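Local coordinates for p-47 protein (Clostridium botulinum, PDB 6EKT) that may be part of a progenitor complex that protects botulinum neurotoxin type A2 in the host gut, and has the fold of tubular lipid-binding (TULIP) proteins, at residues A[255-260]-A[267-272]; A[60-65]-A[155-160]; A[196-201]-A[207-212]. All coordinates share one frame; numbering follows the deposited sequence.

Contact 1 of 3, residues A[255-260]-A[267-272]; sequences RLSSNM and NNFEVI
The loop that follows helix 244-252 folds back against the start of strand 269-273, and in this buried joint L256, S257 and M260 gather round the ring of F269. L256 makes the most direct approach. Its CD1 methyl sits over one face of the ring in a CH-pi contact, 14° off the normal. The shortest atom pair is L256 CD1 to F269 CZ at 3.6 Å. With CG of L256 placed between the backbone N and the carbonyl carbon (chi1 71°), the methyl is carried onto the ring. S257 adds its CB, 3.8 Å from F269 CE1. M260 sends an extended side chain back to the ring, with SD 4.1 Å from F269 CZ; this Met-aromatic contact is oblique, the sulfur lying 70° off the ring normal.

Two overlapping type I turns, R255 to S258 and S257 to M260, bring these side chains to one ring. In the first, R255 O accepts from both the backbone N and the OG of S258, the latter at 2.9 Å, while in the second M260 N bonds to S257 O. Beyond the two segments, F306 meets the F269 ring edge-to-face and also touches L256 and M260. With no hydrogen bond between the segments, their union rests on dispersion and on the weak polarity of C-H and sulfur against an aromatic ring.

Contact 2 of 3, residues A[60-65]-A[155-160]; sequences KKQEIK and EFYFNK
A glutamine amide is shared between a lysine and a tyrosine ring where strand 62-68 passes helix 152-168: the oxygen of Q62 takes a hydrogen bond from K160, and its nitrogen lies against Y157. K160 NZ stands 2.9 Å from Q62 OE1, with a C=O...N angle of 154° and the donor tilted somewhat out of the carbonyl plane. The other end of the amide, Q62 NE2, comes within 3.9 Å of Y157 CD1, approaching the ring obliquely with the amide and ring planes 81° apart. Q62 reaches across with its chain extended beyond CG, whereas K160 starts with CG opposite the backbone N and bends at chi2, which carries its amine round to the amide. The same NZ also bonds to N164 OD1, one helical turn further on, so two side-chain oxygens hold the ammonium, and the bond at OE1 helps orient the Q62 amide.

Deeper in, the contact turns apolar. I64 CD1 meets the F158 ring obliquely, a loose van der Waals contact 4.3 Å from F158 CE1. The contact therefore grades from a partly exposed polar side to a buried hydrophobic one.

The axes of strand segment 62-65 and helix segment 155-160 lie 74° apart in direction and come within 10.0 Å. L161 of the same helix touches both Q62 and I64, and A165 extends the packing on I64. F93 of the adjacent strand 91-94 touches I64 and F158, tying the helix to the four-stranded sheet in which strand 62-68 lies between 52-57 and 91-94.

Contact 3 of 3, residues A[196-201]-A[207-212]; sequences FVYYSP and GYLFIL
This is the antiparallel pairing of a beta hairpin, strands 193-199 and 208-214, at one border of a six-stranded sheet near the middle of the elongated molecule. Hydrogen-bonded pairs V197 with F210 and Y199 with Y208 alternate with the non-hydrogen-bonded pairs F196 with I211 and Y198 with L209. Each hydrogen-bonded pair makes two backbone bonds; those from Y199 N to Y208 O and from Y208 N to Y199 O measure 2.8 and 2.9 Å.

On the face bearing V197, Y199, Y208 and F210, the two tyrosines run side by side, pointing the same way. Y199 has CG anti to its N (chi1 176°) and Y208 has CG beside its N (chi1 -51°), settings that bring the rings alongside each other. Their planes are only 7° apart but the rings meet rim to rim, Y199 CD1 3.5 Å from Y208 CD2, so they do not stack. P201 CG instead sits over one face of Y208, offset toward the rim, a CH-pi contact at the turn end of the hairpin. Farther along, Y199 CB lies in the plane of the F210 ring at its edge, 3.6 Å from F210 CE2, and V197 CG2 packs against L212 CD2.

The side chains of F196, Y198 and L209, on the other face, are buried. F196 CE1 meets L209 CG near the plane of the F196 ring, at 3.8 Å. Y208 O lies over one face of the Y198 ring, whose OH is 3.3 Å from G207 CA; that hydroxyl is hydrogen-bonded to N75 OD1, which secures the polar end of a buried ring.

L82 of strand 81-88 touches F196, Y198 and L209. Strand 193-199 is outermost in this sheet, though the Y198 backbone bonds to S79, while 208-214 continues inward through backbone hydrogen bonds between L209 and C33 and between I211 and Y31, on strand 29-34.

Overall arrangement
The three contacts are spread along the length of P47 and nowhere touch. Contact 3 lies nearest the middle, its centre about 12 Å from that of the chain; contacts 1 and 2 lie on opposite sides of the chain's centre, with their own centres about 67 Å apart. From contact 3, the centre of contact 1 is about 36 Å away and that of contact 2 about 33 Å. Along the sequence they follow in series: 60-65 with 155-160, then the hairpin 196-201 with 207-212, then 255-260 with 267-272. Contact 2 spans a long sequence interval, whereas the other two are local, and each involves a different sheet of the TULIP-like fold.

Contact 1 of 3, residues A[255-260]-A[267-272]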
loop_
_atom_site.group_PDB
_atom_site.type_symbol
_atom_site.label_atom_id
_atom_site.label_comp_id
_atom_site.label_asym_id
_atom_site.label_seq_id
_atom_site.Cartn_x
_atom_site.Cartn_y
_atom_site.Cartn_z
ATOM N N ARG A 255 -13.184 11.188 -9.942
ATOM C CA ARG A 255 -13.044 10.852 -11.362
ATOM C C ARG A 255 -14.266 10.171 -11.979
ATOM O O ARG A 255 -14.410 10.207 -13.186
ATOM C CB ARG A 255 -11.813 9.980 -11.607
ATOM C CG ARG A 255 -10.477 10.645 -11.255
ATOM C CD ARG A 255 -10.146 11.806 -12.197
ATOM N NE ARG A 255 -10.208 11.405 -13.605
ATOM C CZ ARG A 255 -10.221 12.247 -14.633
ATOM N NH1 ARG A 255 -10.175 13.558 -14.436
ATOM N NH2 ARG A 255 -10.284 11.778 -15.872
ATOM N N LEU A 256 -15.121 9.545 -11.164
ATOM C CA LEU A 256 -16.275 8.772 -11.705
ATOM C C LEU A 256 -17.233 9.639 -12.540
ATOM O O LEU A 256 -17.909 9.116 -13.423
ATOM C CB LEU A 256 -17.054 8.056 -10.596
ATOM C CG LEU A 256 -17.910 8.872 -9.610
ATOM C CD1 LEU A 256 -19.370 9.066 -10.070
ATOM C CD2 LEU A 256 -17.891 8.213 -8.231
ATOM N N SER A 257 -17.273 10.944 -12.249
ATOM C CA SER A 257 -18.201 11.875 -12.929
ATOM C C SER A 257 -17.547 12.697 -14.050
ATOM O O SER A 257 -18.172 13.626 -14.591
ATOM C CB SER A 257 -18.867 12.797 -11.910
ATOM O OG SER A 257 -17.937 13.721 -11.367
ATOM N N SER A 258 -16.310 12.349 -14.415
ATOM C CA SER A 258 -15.568 13.050 -15.489
ATOM C C SER A 258 -16.265 13.106 -16.865
ATOM O O SER A 258 -15.976 14.021 -17.632
ATOM C CB SER A 258 -14.149 12.494 -15.649
ATOM O OG SER A 258 -14.202 11.107 -15.901
ATOM N N ASN A 259 -17.145 12.137 -17.172
ATOM C CA ASN A 259 -17.897 12.137 -18.442
ATOM C C ASN A 259 -19.394 12.454 -18.262
ATOM O O ASN A 259 -20.194 12.238 -19.178
ATOM C CB ASN A 259 -17.714 10.810 -19.201
ATOM C CG ASN A 259 -16.254 10.502 -19.516
ATOM O OD1 ASN A 259 -15.739 9.447 -19.157
ATOM N ND2 ASN A 259 -15.582 11.424 -20.157
ATOM N N MET A 260 -19.747 13.027 -17.116
ATOM C CA MET A 260 -21.152 13.285 -16.784
ATOM C C MET A 260 -21.609 14.726 -16.976
ATOM O O MET A 260 -22.746 15.045 -16.640
ATOM C CB MET A 260 -21.440 12.844 -15.353
ATOM C CG MET A 260 -21.231 11.355 -15.148
ATOM S SD MET A 260 -21.780 10.869 -13.508
ATOM C CE MET A 260 -21.713 9.101 -13.711
ATOM N N ASN A 267 -18.788 16.611 -5.649
ATOM C CA ASN A 267 -19.630 17.042 -4.521
ATOM C C ASN A 267 -21.046 16.408 -4.511
ATOM O O ASN A 267 -21.731 16.447 -3.483
ATOM C CB ASN A 267 -19.715 18.575 -4.477
ATOM C CG ASN A 267 -20.491 19.144 -5.647
ATOM O OD1 ASN A 267 -20.094 19.005 -6.810
ATOM N ND2 ASN A 267 -21.627 19.757 -5.353
ATOM N N ASN A 268 -21.463 15.825 -5.642
ATOM C CA ASN A 268 -22.745 15.107 -5.742
ATOM C C ASN A 268 -22.700 13.689 -5.203
ATOM O O ASN A 268 -23.728 13.002 -5.156
ATOM C CB ASN A 268 -23.241 15.085 -7.199
ATOM C CG ASN A 268 -23.581 16.472 -7.706
ATOM O OD1 ASN A 268 -22.832 17.070 -8.479
ATOM N ND2 ASN A 268 -24.692 17.012 -7.231
ATOM N N PHE A 269 -21.512 13.243 -4.784
ATOM C CA PHE A 269 -21.332 11.870 -4.353
ATOM C C PHE A 269 -20.563 11.819 -3.036
ATOM O O PHE A 269 -19.952 12.808 -2.635
ATOM C CB PHE A 269 -20.546 11.074 -5.403
ATOM C CG PHE A 269 -21.134 11.126 -6.792
ATOM C CD1 PHE A 269 -20.763 12.149 -7.697
ATOM C CD2 PHE A 269 -22.035 10.149 -7.216
ATOM C CE1 PHE A 269 -21.285 12.198 -8.995
ATOM C CE2 PHE A 269 -22.559 10.192 -8.521
ATOM C CZ PHE A 269 -22.184 11.210 -9.407
ATOM N N GLU A 270 -20.590 10.650 -2.397
ATOM C CA GLU A 270 -19.850 10.407 -1.165
ATOM C C GLU A 270 -19.649 8.908 -0.958
ATOM O O GLU A 270 -20.402 8.088 -1.497
ATOM C CB GLU A 270 -20.591 11.025 0.040
ATOM C CG GLU A 270 -21.830 10.265 0.481
ATOM C CD GLU A 270 -22.623 11.000 1.543
ATOM O OE1 GLU A 270 -23.461 11.825 1.169
ATOM O OE2 GLU A 270 -22.411 10.753 2.750
ATOM N N VAL A 271 -18.650 8.570 -0.136
ATOM C CA VAL A 271 -18.386 7.198 0.243
ATOM C C VAL A 271 -19.145 6.860 1.527
ATOM O O VAL A 271 -19.009 7.550 2.537
ATOM C CB VAL A 271 -16.860 6.954 0.458
ATOM C CG1 VAL A 271 -16.619 5.591 1.087
ATOM C CG2 VAL A 271 -16.114 7.070 -0.863
ATOM N N ILE A 272 -19.952 5.805 1.475
ATOM C CA ILE A 272 -20.549 5.228 2.675
ATOM C C ILE A 272 -19.589 4.140 3.173
ATOM O O ILE A 272 -19.274 3.199 2.437
ATOM C CB ILE A 272 -21.944 4.619 2.362
ATOM C CG1 ILE A 272 -22.846 5.638 1.640
ATOM C CG2 ILE A 272 -22.592 3.999 3.607
ATOM C CD1 ILE A 272 -23.256 6.880 2.427
#

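Contact 2 of 3, residues A[60-65]-A[155-160]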
loop_
_atom_site.group_PDB
_atom_site.type_symbol
_atom_site.label_atom_id
_atom_site.label_comp_id
_atom_site.label_asym_id
_atom_site.label_seq_id
_atom_site.Cartn_x
_atom_site.Cartn_y
_atom_site.Cartn_z
ATOM N N LYS A 60 37.748 -6.299 34.496
ATOM C CA LYS A 60 37.332 -7.700 34.347
ATOM C C LYS A 60 38.187 -8.452 33.331
ATOM O O LYS A 60 37.909 -9.621 33.032
ATOM C CB LYS A 60 35.831 -7.793 34.031
ATOM C CG LYS A 60 34.927 -7.403 35.196
ATOM C CD LYS A 60 33.562 -6.964 34.693
ATOM C CE LYS A 60 32.780 -6.178 35.737
ATOM N NZ LYS A 60 31.566 -5.564 35.121
ATOM N N LYS A 61 39.226 -7.767 32.831
ATOM C CA LYS A 61 40.251 -8.305 31.904
ATOM C C LYS A 61 39.654 -8.983 30.669
ATOM O O LYS A 61 39.879 -10.176 30.426
ATOM C CB LYS A 61 41.228 -9.250 32.629
ATOM C CG LYS A 61 42.237 -8.545 33.531
ATOM C CD LYS A 61 43.400 -9.458 33.927
ATOM C CE LYS A 61 43.000 -10.508 34.964
ATOM N NZ LYS A 61 44.173 -11.227 35.541
ATOM N N GLN A 62 38.862 -8.212 29.926
ATOM C CA GLN A 62 38.154 -8.709 28.741
ATOM C C GLN A 62 38.247 -7.695 27.615
ATOM O O GLN A 62 38.131 -6.484 27.843
ATOM C CB GLN A 62 36.676 -9.003 29.046
ATOM C CG GLN A 62 36.440 -10.276 29.861
ATOM C CD GLN A 62 34.966 -10.633 30.059
ATOM O OE1 GLN A 62 34.060 -9.910 29.634
ATOM N NE2 GLN A 62 34.726 -11.775 30.706
ATOM N N GLU A 63 38.472 -8.201 26.406
ATOM C CA GLU A 63 38.426 -7.373 25.198
ATOM C C GLU A 63 37.924 -8.140 23.972
ATOM O O GLU A 63 38.039 -9.364 23.900
ATOM C CB GLU A 63 39.786 -6.709 24.927
ATOM C CG GLU A 63 40.887 -7.672 24.532
ATOM C CD GLU A 63 42.280 -7.083 24.684
ATOM O OE1 GLU A 63 42.674 -6.213 23.876
ATOM O OE2 GLU A 63 42.985 -7.513 25.606
ATOM N N ILE A 64 37.361 -7.400 23.019
ATOM C CA ILE A 64 36.864 -7.961 21.767
ATOM C C ILE A 64 37.028 -6.940 20.631
ATOM O O ILE A 64 36.843 -5.735 20.839
ATOM C CB ILE A 64 35.397 -8.471 21.886
ATOM C CG1 ILE A 64 34.926 -9.105 20.563
ATOM C CG2 ILE A 64 34.456 -7.376 22.384
ATOM C CD1 ILE A 64 33.639 -9.905 20.657
ATOM N N LYS A 65 37.405 -7.438 19.456
ATOM C CA LYS A 65 37.515 -6.633 18.246
ATOM C C LYS A 65 36.877 -7.405 17.102
ATOM O O LYS A 65 37.199 -8.586 16.907
ATOM C CB LYS A 65 38.994 -6.345 17.918
ATOM C CG LYS A 65 39.223 -5.648 16.583
ATOM C CD LYS A 65 40.688 -5.275 16.427
ATOM C CE LYS A 65 40.933 -4.609 15.090
ATOM N NZ LYS A 65 42.396 -4.334 14.990
ATOM N N GLU A 155 32.318 -20.163 23.200
ATOM C CA GLU A 155 30.998 -19.724 22.757
ATOM C C GLU A 155 30.334 -18.830 23.805
ATOM O O GLU A 155 29.735 -17.783 23.478
ATOM C CB GLU A 155 30.128 -20.952 22.462
ATOM C CG GLU A 155 28.848 -20.663 21.715
ATOM C CD GLU A 155 28.268 -21.902 21.051
ATOM O OE1 GLU A 155 28.377 -22.008 19.819
ATOM O OE2 GLU A 155 27.718 -22.777 21.749
ATOM N N PHE A 156 30.456 -19.244 25.066
ATOM C CA PHE A 156 29.822 -18.557 26.186
ATOM C C PHE A 156 30.358 -17.135 26.323
ATOM O O PHE A 156 29.577 -16.164 26.379
ATOM C CB PHE A 156 30.049 -19.362 27.483
ATOM C CG PHE A 156 29.210 -18.891 28.639
ATOM C CD1 PHE A 156 27.892 -19.340 28.782
ATOM C CD2 PHE A 156 29.720 -17.979 29.565
ATOM C CE1 PHE A 156 27.094 -18.888 29.834
ATOM C CE2 PHE A 156 28.931 -17.528 30.621
ATOM C CZ PHE A 156 27.622 -17.991 30.756
ATOM N N TYR A 157 31.689 -17.010 26.355
ATOM C CA TYR A 157 32.326 -15.688 26.452
ATOM C C TYR A 157 32.138 -14.808 25.218
ATOM O O TYR A 157 31.958 -13.578 25.340
ATOM C CB TYR A 157 33.806 -15.794 26.854
ATOM C CG TYR A 157 33.953 -16.172 28.307
ATOM C CD1 TYR A 157 33.617 -15.260 29.330
ATOM C CD2 TYR A 157 34.396 -17.445 28.677
ATOM C CE1 TYR A 157 33.733 -15.611 30.679
ATOM C CE2 TYR A 157 34.518 -17.797 30.017
ATOM C CZ TYR A 157 34.192 -16.881 31.012
ATOM O OH TYR A 157 34.316 -17.263 32.341
ATOM N N PHE A 158 32.161 -15.442 24.047
ATOM C CA PHE A 158 31.932 -14.735 22.801
ATOM C C PHE A 158 30.539 -14.079 22.786
ATOM O O PHE A 158 30.409 -12.899 22.430
ATOM C CB PHE A 158 32.123 -15.656 21.580
ATOM C CG PHE A 158 31.762 -15.001 20.264
ATOM C CD1 PHE A 158 32.570 -13.995 19.714
ATOM C CD2 PHE A 158 30.615 -15.392 19.569
ATOM C CE1 PHE A 158 32.231 -13.386 18.509
ATOM C CE2 PHE A 158 30.282 -14.794 18.352
ATOM C CZ PHE A 158 31.085 -13.790 17.822
ATOM N N ASN A 159 29.522 -14.839 23.183
ATOM C CA ASN A 159 28.142 -14.335 23.214
ATOM C C ASN A 159 28.000 -13.107 24.072
ATOM O O ASN A 159 27.352 -12.135 23.662
ATOM C CB ASN A 159 27.174 -15.414 23.696
ATOM C CG ASN A 159 27.007 -16.516 22.678
ATOM O OD1 ASN A 159 27.408 -16.364 21.507
ATOM N ND2 ASN A 159 26.449 -17.653 23.114
ATOM N N LYS A 160 28.600 -13.158 25.258
ATOM C CA LYS A 160 28.585 -12.029 26.172
ATOM C C LYS A 160 29.291 -10.816 25.566
ATOM O O LYS A 160 28.734 -9.720 25.578
ATOM C CB LYS A 160 29.198 -12.420 27.518
ATOM C CG LYS A 160 29.118 -11.335 28.577
ATOM C CD LYS A 160 30.462 -10.623 28.737
ATOM C CE LYS A 160 30.467 -9.706 29.951
ATOM N NZ LYS A 160 31.486 -8.626 29.774
#

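Contact 3 of 3, residues A[196-201]-A[207-212]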
loop_
_atom_site.group_PDB
_atom_site.type_symbol
_atom_site.label_atom_id
_atom_site.label_comp_id
_atom_site.label_asym_id
_atom_site.label_seq_id
_atom_site.Cartn_x
_atom_site.Cartn_y
_atom_site.Cartn_z
ATOM N N PHE A 196 6.312 -2.124 11.718
ATOM C CA PHE A 196 7.157 -2.937 10.831
ATOM C C PHE A 196 6.892 -4.438 11.001
ATOM O O PHE A 196 6.743 -4.921 12.132
ATOM C CB PHE A 196 8.665 -2.648 11.056
ATOM C CG PHE A 196 9.564 -3.711 10.472
ATOM C CD1 PHE A 196 9.741 -3.808 9.089
ATOM C CD2 PHE A 196 10.170 -4.666 11.299
ATOM C CE1 PHE A 196 10.531 -4.819 8.529
ATOM C CE2 PHE A 196 10.964 -5.685 10.747
ATOM C CZ PHE A 196 11.136 -5.759 9.362
ATOM N N VAL A 197 6.858 -5.181 9.888
ATOM C CA VAL A 197 6.664 -6.638 9.918
ATOM C C VAL A 197 7.516 -7.267 8.833
ATOM O O VAL A 197 7.487 -6.791 7.697
ATOM C CB VAL A 197 5.179 -7.033 9.638
ATOM C CG1 VAL A 197 4.967 -8.534 9.809
ATOM C CG2 VAL A 197 4.248 -6.318 10.587
ATOM N N TYR A 198 8.273 -8.322 9.179
ATOM C CA TYR A 198 9.033 -9.098 8.183
ATOM C C TYR A 198 8.196 -10.275 7.738
ATOM O O TYR A 198 7.546 -10.888 8.564
ATOM C CB TYR A 198 10.372 -9.609 8.754
ATOM C CG TYR A 198 11.265 -10.231 7.692
ATOM C CD1 TYR A 198 11.185 -11.596 7.370
ATOM C CD2 TYR A 198 12.155 -9.438 6.970
ATOM C CE1 TYR A 198 11.994 -12.145 6.373
ATOM C CE2 TYR A 198 12.958 -9.977 5.980
ATOM C CZ TYR A 198 12.882 -11.322 5.692
ATOM O OH TYR A 198 13.687 -11.811 4.692
ATOM N N TYR A 199 8.228 -10.604 6.447
ATOM C CA TYR A 199 7.393 -11.669 5.885
ATOM C C TYR A 199 8.220 -12.613 5.027
ATOM O O TYR A 199 9.004 -12.152 4.194
ATOM C CB TYR A 199 6.259 -11.054 5.028
ATOM C CG TYR A 199 5.368 -12.057 4.306
ATOM C CD1 TYR A 199 5.701 -12.515 3.017
ATOM C CD2 TYR A 199 4.184 -12.533 4.893
ATOM C CE1 TYR A 199 4.894 -13.418 2.337
ATOM C CE2 TYR A 199 3.369 -13.452 4.218
ATOM C CZ TYR A 199 3.729 -13.887 2.938
ATOM O OH TYR A 199 2.936 -14.781 2.247
ATOM N N SER A 200 8.008 -13.922 5.209
ATOM C CA SER A 200 8.665 -14.979 4.412
ATOM C C SER A 200 7.707 -15.612 3.393
ATOM O O SER A 200 6.765 -16.306 3.781
ATOM C CB SER A 200 9.258 -16.057 5.329
ATOM O OG SER A 200 10.238 -15.508 6.211
ATOM N N PRO A 201 7.930 -15.370 2.082
ATOM C CA PRO A 201 7.053 -15.928 1.032
ATOM C C PRO A 201 7.281 -17.422 0.798
ATOM O O PRO A 201 8.358 -17.941 1.132
ATOM C CB PRO A 201 7.427 -15.118 -0.212
ATOM C CG PRO A 201 8.830 -14.679 0.038
ATOM C CD PRO A 201 8.951 -14.466 1.520
ATOM N N GLY A 207 12.639 -12.566 0.733
ATOM C CA GLY A 207 11.929 -12.137 1.944
ATOM C C GLY A 207 11.479 -10.696 1.784
ATOM O O GLY A 207 12.080 -9.937 0.995
ATOM N N TYR A 208 10.409 -10.330 2.496
ATOM C CA TYR A 208 9.782 -9.003 2.359
ATOM C C TYR A 208 9.785 -8.203 3.664
ATOM O O TYR A 208 9.472 -8.740 4.739
ATOM C CB TYR A 208 8.331 -9.124 1.825
ATOM C CG TYR A 208 8.116 -9.965 0.563
ATOM C CD1 TYR A 208 9.086 -10.035 -0.451
ATOM C CD2 TYR A 208 6.911 -10.658 0.361
ATOM C CE1 TYR A 208 8.878 -10.788 -1.608
ATOM C CE2 TYR A 208 6.692 -11.415 -0.793
ATOM C CZ TYR A 208 7.692 -11.480 -1.770
ATOM O OH TYR A 208 7.506 -12.207 -2.922
ATOM N N LEU A 209 10.171 -6.932 3.567
ATOM C CA LEU A 209 10.028 -5.979 4.672
ATOM C C LEU A 209 8.767 -5.188 4.392
ATOM O O LEU A 209 8.578 -4.679 3.257
ATOM C CB LEU A 209 11.220 -5.007 4.765
ATOM C CG LEU A 209 12.555 -5.511 5.371
ATOM C CD1 LEU A 209 13.278 -6.392 4.378
ATOM C CD2 LEU A 209 13.465 -4.344 5.739
ATOM N N PHE A 210 7.899 -5.089 5.398
ATOM C CA PHE A 210 6.629 -4.373 5.261
ATOM C C PHE A 210 6.484 -3.299 6.312
ATOM O O PHE A 210 6.940 -3.476 7.441
ATOM C CB PHE A 210 5.440 -5.342 5.365
ATOM C CG PHE A 210 5.188 -6.138 4.117
ATOM C CD1 PHE A 210 4.667 -5.521 2.976
ATOM C CD2 PHE A 210 5.424 -7.516 4.089
ATOM C CE1 PHE A 210 4.422 -6.258 1.814
ATOM C CE2 PHE A 210 5.172 -8.269 2.941
ATOM C CZ PHE A 210 4.673 -7.642 1.797
ATOM N N ILE A 211 5.843 -2.193 5.936
ATOM C CA ILE A 211 5.372 -1.187 6.903
ATOM C C ILE A 211 3.857 -1.151 6.750
ATOM O O ILE A 211 3.346 -0.952 5.642
ATOM C CB ILE A 211 6.006 0.220 6.656
ATOM C CG1 ILE A 211 7.507 0.194 6.975
ATOM C CG2 ILE A 211 5.303 1.309 7.478
ATOM C CD1 ILE A 211 8.309 1.370 6.399
ATOM N N LEU A 212 3.158 -1.364 7.860
ATOM C CA LEU A 212 1.697 -1.323 7.916
ATOM C C LEU A 212 1.297 0.019 8.502
ATOM O O LEU A 212 1.850 0.410 9.526
ATOM C CB LEU A 212 1.187 -2.463 8.817
ATOM C CG LEU A 212 1.170 -3.909 8.309
ATOM C CD1 LEU A 212 2.406 -4.368 7.571
ATOM C CD2 LEU A 212 0.846 -4.883 9.435
#